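Local structure of salicylaldehyde dehydrogenase NahF (Pseudomonas putida, 4JZ6) at residues 39-43 with 343-347; 174-178 with 474-479; 418-424 with 463-469. The protein probably catalyses the NAD+-dependent oxidation of salicylaldehyde to salicylate, a step in the bacterial breakdown of naphthalene. All blocks are in the same frame, centred on the assembly; numbering follows the deposited sequence.

Contact 1 of 3, residues 39-43 with 343-347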
loop_
_atom_site.group_PDB
_atom_site.type_symbol
_atom_site.label_atom_id
_atom_site.label_comp_id
_atom_site.label_asym_id
_atom_site.label_seq_id
_atom_site.Cartn_x
_atom_site.Cartn_y
_atom_site.Cartn_z
ATOM N N ARG A 39 27.647 -20.139 6.200
ATOM C CA ARG A 39 28.056 -18.763 5.987
ATOM C C ARG A 39 29.563 -18.730 6.194
ATOM O O ARG A 39 30.041 -18.724 7.330
ATOM C CB ARG A 39 27.349 -17.829 6.973
ATOM C CG ARG A 39 27.912 -16.415 7.044
ATOM C CD ARG A 39 28.033 -15.773 5.671
ATOM N NE ARG A 39 28.440 -14.369 5.744
ATOM C CZ ARG A 39 29.029 -13.714 4.744
ATOM N NH1 ARG A 39 29.286 -14.335 3.601
ATOM N NH2 ARG A 39 29.367 -12.438 4.885
ATOM N N LYS A 40 30.314 -18.755 5.097
ATOM C CA LYS A 40 31.763 -18.666 5.184
ATOM C C LYS A 40 32.165 -17.197 5.195
ATOM O O LYS A 40 31.478 -16.355 4.616
ATOM C CB LYS A 40 32.434 -19.376 4.006
ATOM C CG LYS A 40 32.102 -20.854 3.854
ATOM C CD LYS A 40 32.656 -21.376 2.533
ATOM C CE LYS A 40 32.180 -22.788 2.223
ATOM N NZ LYS A 40 32.497 -23.174 0.812
ATOM N N HIS A 41 33.272 -16.895 5.865
ATOM C CA HIS A 41 33.831 -15.552 5.855
ATOM C C HIS A 41 34.206 -15.185 4.423
ATOM O O HIS A 41 34.837 -15.977 3.720
ATOM C CB HIS A 41 35.061 -15.498 6.759
ATOM C CG HIS A 41 35.606 -14.119 6.970
ATOM N ND1 HIS A 41 36.587 -13.576 6.171
ATOM C CD2 HIS A 41 35.311 -13.180 7.899
ATOM C CE1 HIS A 41 36.876 -12.360 6.599
ATOM N NE2 HIS A 41 36.116 -12.095 7.645
ATOM N N PRO A 42 33.808 -13.983 3.982
ATOM C CA PRO A 42 33.997 -13.574 2.586
ATOM C C PRO A 42 35.460 -13.426 2.139
ATOM O O PRO A 42 35.707 -13.435 0.935
ATOM C CB PRO A 42 33.255 -12.236 2.507
ATOM C CG PRO A 42 33.207 -11.745 3.900
ATOM C CD PRO A 42 33.105 -12.955 4.766
ATOM N N VAL A 43 36.415 -13.308 3.059
ATOM C CA VAL A 43 37.812 -13.239 2.627
ATOM C C VAL A 43 38.660 -14.456 3.027
ATOM O O VAL A 43 39.544 -14.863 2.271
ATOM C CB VAL A 43 38.508 -11.882 3.003
ATOM C CG1 VAL A 43 37.536 -10.934 3.692
ATOM C CG2 VAL A 43 39.755 -12.099 3.844
ATOM N N PRO A 343 35.292 -5.635 6.121
ATOM C CA PRO A 343 35.124 -6.299 4.825
ATOM C C PRO A 343 33.673 -6.247 4.371
ATOM O O PRO A 343 32.773 -6.171 5.203
ATOM C CB PRO A 343 35.549 -7.741 5.113
ATOM C CG PRO A 343 35.341 -7.913 6.586
ATOM C CD PRO A 343 35.668 -6.579 7.187
ATOM N N MET A 344 33.451 -6.277 3.063
ATOM C CA MET A 344 32.100 -6.352 2.525
ATOM C C MET A 344 31.541 -7.750 2.735
ATOM O O MET A 344 32.239 -8.629 3.229
ATOM C CB MET A 344 32.078 -5.955 1.052
ATOM C CG MET A 344 32.439 -4.501 0.847
ATOM S SD MET A 344 32.433 -3.951 -0.863
ATOM C CE MET A 344 33.732 -4.973 -1.556
ATOM N N VAL A 345 30.282 -7.955 2.363
ATOM C CA VAL A 345 29.559 -9.163 2.762
ATOM C C VAL A 345 29.929 -10.409 1.961
ATOM O O VAL A 345 29.896 -11.522 2.486
ATOM C CB VAL A 345 28.019 -8.947 2.712
ATOM C CG1 VAL A 345 27.537 -8.808 1.275
ATOM C CG2 VAL A 345 27.288 -10.083 3.402
ATOM N N SER A 346 30.296 -10.220 0.699
ATOM C CA SER A 346 30.454 -11.344 -0.214
ATOM C C SER A 346 31.634 -11.135 -1.147
ATOM O O SER A 346 31.923 -10.005 -1.538
ATOM C CB SER A 346 29.170 -11.521 -1.031
ATOM O OG SER A 346 29.290 -12.552 -1.995
ATOM N N PRO A 347 32.310 -12.232 -1.531
ATOM C CA PRO A 347 33.454 -12.174 -2.455
ATOM C C PRO A 347 33.001 -11.822 -3.868
ATOM O O PRO A 347 33.551 -12.331 -4.843
ATOM C CB PRO A 347 33.994 -13.609 -2.446
ATOM C CG PRO A 347 33.347 -14.282 -1.260
ATOM C CD PRO A 347 32.036 -13.607 -1.077
#
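A buried arginine side chain hydrogen-bonded to a backbone carbonyl across the contact, flanked by proline packing, joins the end of a strand and the turn after it to a loop at the partly buried periphery of the chain. Residues 39-43 are the last two residues of strand 36-40, an outermost strand of the N-terminal four-stranded sheet, and the turn that follows; 343-347 form the loop before helix 349-362. The guanidinium of Arg39 meets the Val345 carbonyl with its edge: Arg39 NH2 donates to Val345 O at 2.6 Å, and a weak bond runs from Arg39 NH1 to the same Val345 O at 3.1 Å. Arg39 NH2 also bonds to Glu106 O, so one side chain ties together three parts of the chain. In the aldehyde dehydrogenase fold this links the N-terminal sheet to the catalytic domain, about 300 residues further along. Beside the arginine, Pro42 points into the bend of the loop, with Pro42 CG 3.3 Å from Met344 O and Pro42 CB 3.4 Å from Val345 O. Its backbone lies over a second proline, Pro42 O being 3.3 Å from Pro347 CG, while Pro42 CB and Pro347 CD touch at 4.0 Å. Further out, Val43 CG1 packs on Pro343 CB at 4.0 Å.

Contact 2 of 3, residues 174-178 with 474-479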
loop_
_atom_site.group_PDB
_atom_site.type_symbol
_atom_site.label_atom_id
_atom_site.label_comp_id
_atom_site.label_asym_id
_atom_site.label_seq_id
_atom_site.Cartn_x
_atom_site.Cartn_y
_atom_site.Cartn_z
ATOM N N ARG A 174 12.430 -4.594 13.703
ATOM C CA ARG A 174 11.333 -3.819 13.145
ATOM C C ARG A 174 10.282 -4.740 12.504
ATOM O O ARG A 174 9.080 -4.509 12.645
ATOM C CB ARG A 174 11.874 -2.775 12.148
ATOM C CG ARG A 174 11.600 -3.081 10.677
ATOM C CD ARG A 174 12.809 -2.928 9.772
ATOM N NE ARG A 174 13.030 -1.564 9.303
ATOM C CZ ARG A 174 13.379 -1.247 8.056
ATOM N NH1 ARG A 174 13.533 -2.191 7.131
ATOM N NH2 ARG A 174 13.576 0.020 7.729
ATOM N N ALA A 175 10.737 -5.804 11.842
ATOM C CA ALA A 175 9.844 -6.694 11.104
ATOM C C ALA A 175 9.180 -7.730 12.012
ATOM O O ALA A 175 8.426 -8.590 11.549
ATOM C CB ALA A 175 10.595 -7.376 9.975
ATOM N N ILE A 176 9.463 -7.646 13.307
ATOM C CA ILE A 176 8.856 -8.542 14.281
ATOM C C ILE A 176 8.065 -7.738 15.301
ATOM O O ILE A 176 6.866 -7.956 15.480
ATOM C CB ILE A 176 9.927 -9.369 15.021
ATOM C CG1 ILE A 176 10.709 -10.224 14.023
ATOM C CG2 ILE A 176 9.295 -10.228 16.106
ATOM C CD1 ILE A 176 11.878 -10.957 14.625
ATOM N N ALA A 177 8.748 -6.801 15.953
ATOM C CA ALA A 177 8.157 -6.001 17.023
ATOM C C ALA A 177 6.830 -5.395 16.616
ATOM O O ALA A 177 5.833 -5.526 17.329
ATOM C CB ALA A 177 9.112 -4.898 17.458
ATOM N N TYR A 178 6.822 -4.736 15.465
ATOM C CA TYR A 178 5.626 -4.031 15.020
ATOM C C TYR A 178 4.462 -4.968 14.675
ATOM O O TYR A 178 3.357 -4.779 15.188
ATOM C CB TYR A 178 5.954 -3.054 13.888
ATOM C CG TYR A 178 6.781 -1.869 14.342
ATOM C CD1 TYR A 178 6.416 -1.126 15.465
ATOM C CD2 TYR A 178 7.931 -1.491 13.652
ATOM C CE1 TYR A 178 7.171 -0.033 15.875
ATOM C CE2 TYR A 178 8.691 -0.401 14.057
ATOM C CZ TYR A 178 8.308 0.324 15.167
ATOM O OH TYR A 178 9.072 1.400 15.568
ATOM N N PHE A 474 8.056 1.531 7.931
ATOM C CA PHE A 474 8.328 1.045 9.282
ATOM C C PHE A 474 8.497 2.251 10.211
ATOM O O PHE A 474 8.646 3.382 9.738
ATOM C CB PHE A 474 9.594 0.182 9.322
ATOM C CG PHE A 474 9.381 -1.250 8.919
ATOM C CD1 PHE A 474 8.624 -2.104 9.707
ATOM C CD2 PHE A 474 9.971 -1.755 7.767
ATOM C CE1 PHE A 474 8.443 -3.436 9.343
ATOM C CE2 PHE A 474 9.792 -3.077 7.398
ATOM C CZ PHE A 474 9.024 -3.921 8.189
ATOM N N ASP A 475 8.458 2.004 11.522
ATOM C CA ASP A 475 8.641 3.043 12.553
ATOM C C ASP A 475 7.567 4.136 12.553
ATOM O O ASP A 475 6.762 4.235 11.624
ATOM C CB ASP A 475 10.032 3.670 12.465
ATOM C CG ASP A 475 11.128 2.657 12.630
ATOM O OD1 ASP A 475 11.010 1.813 13.544
ATOM O OD2 ASP A 475 12.100 2.695 11.843
ATOM N N GLY A 476 7.560 4.952 13.605
ATOM C CA GLY A 476 6.585 6.024 13.732
ATOM C C GLY A 476 5.161 5.516 13.869
ATOM O O GLY A 476 4.929 4.315 13.998
ATOM N N ARG A 477 4.195 6.422 13.844
ATOM C CA ARG A 477 2.806 6.004 13.915
ATOM C C ARG A 477 2.377 5.335 12.608
ATOM O O ARG A 477 1.453 4.520 12.594
ATOM C CB ARG A 477 1.901 7.190 14.225
ATOM C CG ARG A 477 2.140 7.853 15.573
ATOM C CD ARG A 477 1.232 9.078 15.706
ATOM N NE ARG A 477 1.319 9.743 17.006
ATOM C CZ ARG A 477 0.763 10.922 17.271
ATOM N NH1 ARG A 477 0.091 11.564 16.320
ATOM N NH2 ARG A 477 0.882 11.466 18.478
ATOM N N ALA A 478 3.057 5.665 11.515
ATOM C CA ALA A 478 2.670 5.169 10.192
ATOM C C ALA A 478 2.748 3.647 10.048
ATOM O O ALA A 478 2.062 3.054 9.216
ATOM C CB ALA A 478 3.503 5.834 9.116
ATOM N N VAL A 479 3.590 3.018 10.855
ATOM C CA VAL A 479 3.800 1.588 10.743
ATOM C C VAL A 479 2.539 0.821 11.169
ATOM O O VAL A 479 2.334 -0.328 10.774
ATOM C CB VAL A 479 5.031 1.148 11.566
ATOM C CG1 VAL A 479 4.746 1.254 13.055
ATOM C CG2 VAL A 479 5.447 -0.271 11.201
HETATM O O HOH W 1 14.078 0.961 10.470
HETATM O O HOH W 2 6.569 3.304 16.088
#
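One turn of helix 170-181 lies alongside the loop between strand 470-471 and helix 479-482, with both backbones advancing in the same sense: the nearest CA pairs are Arg174-Phe474 at 6.9 Å and Tyr178-Val479 at 7.3 Å. Asp475 and Gly476 both adopt positive phi (63° and 65°), turning the loop so that Phe474 and Val479 both point at the helix; a weak 3.5 Å bond from Val479 N to Asp475 O spans the turn. The Phe474 ring fills the space beside the helix. The aliphatic part of Arg174 covers its face, a CH-pi contact through CG, Ala175 CB reaches Phe474 CZ at 4.2 Å, and Tyr178 CD2 meets the ring edge, 4.1 Å from Phe474 CD1. The Tyr178 ring in turn receives Val479 CG1 over its face, 3.9 Å from the centroid. Polar groups close the far end: Tyr178 OH donates to Asp475 OD1 at 2.8 Å. One water accepts from Arg174 NH2 (2.9 Å) and lies 3.0 Å from Asp475 OD2, which also receives a bond from Asn457; another donates to Gly476 O (2.8 Å) and weakly to Tyr178 OH (3.2 Å). Phe474 and Arg174 also touch Glu267, the predicted active-site residue, and Arg174 comes within about 4 Å of a bound salicylaldehyde. The contact thus backs the substrate pocket, and its buried arginine and aspartate do not pair directly: a water lies between them, and the Tyr178 hydroxyl satisfies the other carboxylate oxygen of Asp475.

Contact 3 of 3, residues 418-424 with 463-469. With NK (salicylaldehyde), chain B; SO4 (sulfate ion), chain D.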
loop_
_atom_site.group_PDB
_atom_site.type_symbol
_atom_site.label_atom_id
_atom_site.label_comp_id
_atom_site.label_asym_id
_atom_site.label_seq_id
_atom_site.Cartn_x
_atom_site.Cartn_y
_atom_site.Cartn_z
ATOM N N ASN A 418 16.534 15.099 -7.481
ATOM C CA ASN A 418 15.260 14.554 -7.926
ATOM C C ASN A 418 15.342 13.650 -9.157
ATOM O O ASN A 418 14.368 12.974 -9.500
ATOM C CB ASN A 418 14.250 15.678 -8.160
ATOM C CG ASN A 418 13.513 16.070 -6.895
ATOM O OD1 ASN A 418 13.517 15.333 -5.911
ATOM N ND2 ASN A 418 12.868 17.228 -6.918
ATOM N N ASP A 419 16.493 13.627 -9.822
ATOM C CA ASP A 419 16.617 12.796 -11.018
ATOM C C ASP A 419 17.039 11.352 -10.708
ATOM O O ASP A 419 17.129 10.511 -11.602
ATOM C CB ASP A 419 17.506 13.465 -12.077
ATOM C CG ASP A 419 18.934 12.929 -12.093
ATOM O OD1 ASP A 419 19.509 12.842 -13.205
ATOM O OD2 ASP A 419 19.492 12.612 -11.016
ATOM N N SER A 420 17.300 11.071 -9.437
ATOM C CA SER A 420 17.563 9.703 -9.012
ATOM C C SER A 420 16.310 8.856 -9.166
ATOM O O SER A 420 15.190 9.348 -9.045
ATOM C CB SER A 420 18.019 9.662 -7.553
ATOM O OG SER A 420 18.203 8.326 -7.116
ATOM N N VAL A 421 16.511 7.572 -9.422
ATOM C CA VAL A 421 15.406 6.634 -9.523
ATOM C C VAL A 421 14.973 6.194 -8.123
ATOM O O VAL A 421 13.930 5.563 -7.952
ATOM C CB VAL A 421 15.802 5.409 -10.388
ATOM C CG1 VAL A 421 16.511 4.346 -9.550
ATOM C CG2 VAL A 421 14.589 4.847 -11.089
ATOM N N TYR A 422 15.783 6.544 -7.124
ATOM C CA TYR A 422 15.487 6.231 -5.726
ATOM C C TYR A 422 15.096 7.486 -4.954
ATOM O O TYR A 422 15.208 8.605 -5.461
ATOM C CB TYR A 422 16.704 5.612 -5.038
ATOM C CG TYR A 422 17.234 4.357 -5.680
ATOM C CD1 TYR A 422 16.580 3.144 -5.516
ATOM C CD2 TYR A 422 18.404 4.377 -6.431
ATOM C CE1 TYR A 422 17.070 1.982 -6.092
ATOM C CE2 TYR A 422 18.901 3.220 -7.013
ATOM C CZ TYR A 422 18.230 2.025 -6.839
ATOM O OH TYR A 422 18.717 0.870 -7.409
ATOM N N GLY A 423 14.665 7.289 -3.713
ATOM C CA GLY A 423 14.277 8.388 -2.850
ATOM C C GLY A 423 14.132 7.949 -1.406
ATOM O O GLY A 423 13.059 8.072 -0.823
ATOM N N LEU A 424 15.217 7.445 -0.826
ATOM C CA LEU A 424 15.192 6.954 0.552
ATOM C C LEU A 424 15.517 8.058 1.553
ATOM O O LEU A 424 14.629 8.596 2.218
ATOM C CB LEU A 424 16.159 5.774 0.732
ATOM C CG LEU A 424 16.267 5.179 2.143
ATOM C CD1 LEU A 424 14.887 4.876 2.726
ATOM C CD2 LEU A 424 17.137 3.924 2.157
ATOM N N TYR A 463 9.960 5.503 8.708
ATOM C CA TYR A 463 11.113 5.217 7.868
ATOM C C TYR A 463 10.711 4.509 6.574
ATOM O O TYR A 463 10.151 3.408 6.593
ATOM C CB TYR A 463 12.158 4.399 8.624
ATOM C CG TYR A 463 13.444 4.257 7.857
ATOM C CD1 TYR A 463 14.444 5.215 7.960
ATOM C CD2 TYR A 463 13.659 3.173 7.012
ATOM C CE1 TYR A 463 15.628 5.095 7.250
ATOM C CE2 TYR A 463 14.836 3.045 6.298
ATOM C CZ TYR A 463 15.817 4.007 6.418
ATOM O OH TYR A 463 16.990 3.874 5.710
ATOM N N GLY A 464 11.009 5.157 5.451
ATOM C CA GLY A 464 10.689 4.625 4.141
ATOM C C GLY A 464 11.081 5.576 3.026
ATOM O O GLY A 464 11.524 6.694 3.289
ATOM N N GLY A 465 10.910 5.135 1.781
ATOM C CA GLY A 465 11.242 5.960 0.630
ATOM C C GLY A 465 10.154 6.055 -0.427
ATOM O O GLY A 465 9.081 5.471 -0.287
ATOM N N THR A 466 10.438 6.805 -1.490
ATOM C CA THR A 466 9.533 6.935 -2.628
ATOM C C THR A 466 10.178 6.274 -3.834
ATOM O O THR A 466 11.335 5.858 -3.770
ATOM C CB THR A 466 9.281 8.413 -2.984
ATOM O OG1 THR A 466 10.473 8.984 -3.538
ATOM C CG2 THR A 466 8.896 9.202 -1.747
ATOM N N LYS A 467 9.437 6.195 -4.934
ATOM C CA LYS A 467 9.961 5.638 -6.183
ATOM C C LYS A 467 10.493 4.219 -6.019
ATOM O O LYS A 467 9.865 3.388 -5.374
ATOM C CB LYS A 467 11.061 6.529 -6.755
ATOM C CG LYS A 467 10.667 7.976 -6.944
ATOM C CD LYS A 467 11.828 8.740 -7.548
ATOM C CE LYS A 467 11.770 10.212 -7.207
ATOM N NZ LYS A 467 13.004 10.908 -7.662
ATOM N N ASN A 468 11.660 3.953 -6.600
ATOM C CA ASN A 468 12.240 2.613 -6.569
ATOM C C ASN A 468 12.646 2.140 -5.176
ATOM O O ASN A 468 13.016 0.979 -5.000
ATOM C CB ASN A 468 13.428 2.502 -7.527
ATOM C CG ASN A 468 13.002 2.294 -8.967
ATOM O OD1 ASN A 468 11.906 2.689 -9.372
ATOM N ND2 ASN A 468 13.870 1.661 -9.750
ATOM N N THR A 469 12.583 3.036 -4.193
ATOM C CA THR A 469 12.849 2.665 -2.804
ATOM C C THR A 469 11.669 1.857 -2.229
ATOM O O THR A 469 11.781 1.203 -1.195
ATOM C CB THR A 469 13.181 3.910 -1.939
ATOM O OG1 THR A 469 14.194 4.685 -2.592
ATOM C CG2 THR A 469 13.690 3.504 -0.562
HETATM O OAH NK B . 19.543 0.888 5.013
HETATM C CAD NK B . 19.415 -0.049 5.776
HETATM C CAA NK B . 19.040 0.296 7.164
HETATM C CAC NK B . 17.962 1.135 7.442
HETATM C CAG NK B . 17.654 1.431 8.766
HETATM C CAI NK B . 18.416 0.913 9.796
HETATM C CAE NK B . 19.490 0.087 9.521
HETATM C CAB NK B . 19.806 -0.223 8.199
HETATM O OAF NK B . 20.862 -1.040 7.873
HETATM S S SO4 D . 5.631 7.083 -4.413
HETATM O O1 SO4 D . 5.501 5.678 -4.030
HETATM O O2 SO4 D . 6.011 7.851 -3.232
HETATM O O3 SO4 D . 6.653 7.224 -5.452
HETATM O O4 SO4 D . 4.349 7.564 -4.923
HETATM O O HOH W 3 14.355 10.879 -5.433
HETATM O O HOH W 4 16.670 0.569 -9.612
#
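Backbone hydrogen bonds set the frame of this buried contact, in which the two loops run in opposite directions: Thr466 N donates to Gly423 O at 3.0 Å and Asn468 N to Val421 O at 3.1 Å. A turn closed by Thr469 N to Thr466 O (3.1 Å) swings Thr469 inward, where its OG1 accepts from Gly423 N at 2.9 Å and is also bonded to Gly269 O. Glycines permit this closeness; a CB on Gly423 would strike Thr466 OG1, and one on Gly465 would strike Gly423 O. In the aldehyde dehydrogenase fold, 418-424 leads into strand 425-429 of the seven-stranded sheet of the catalytic domain, whereas 463-469 leads into strand 470-471 at the edge of the six-stranded sheet of the cofactor domain, so the contact bridges the two sheets. Among the charged groups, Lys467 NZ donates to Ser420 O (3.0 Å) and weakly to Asn418 O (3.1 Å), besides its salt bridge to Glu444; a water links Lys467 NZ to Tyr422 O. Lys467 N binds O3 of a sulfate at 3.0 Å, probably from the crystallisation liquor, which Arg239 and Arg240 of the second subunit also hold. Apolar packing brings Leu424 CD1 within 3.9 Å of Tyr463 CZ, and Tyr463 OH lies 3.4 Å from salicylaldehyde CAC, in the ligand pocket.

Overall arrangement
Contacts 2 and 3 are buried and adjoin: Phe474 O and Tyr463 N probably hydrogen-bond at 2.7 Å, and Tyr463 packs on Arg174 and Asp475. Both draw on the C-terminal chain around strand 470-471, both flank the predicted active-site residue Glu267, and both reach the second subunit. Contact 1 stands apart, partly exposed, its centre about 30 Å from that of contact 2 and about 28 Å from that of contact 3, without touching either. The chemistry differs accordingly. Aromatic packing with bridging waters dominates contact 2, close main-chain pairing around glycines dominates contact 3, and contact 1 depends on one arginine-carbonyl interaction beside prolines. Along the sequence, contacts 1 and 2 cross, whereas contact 3 follows contact 1.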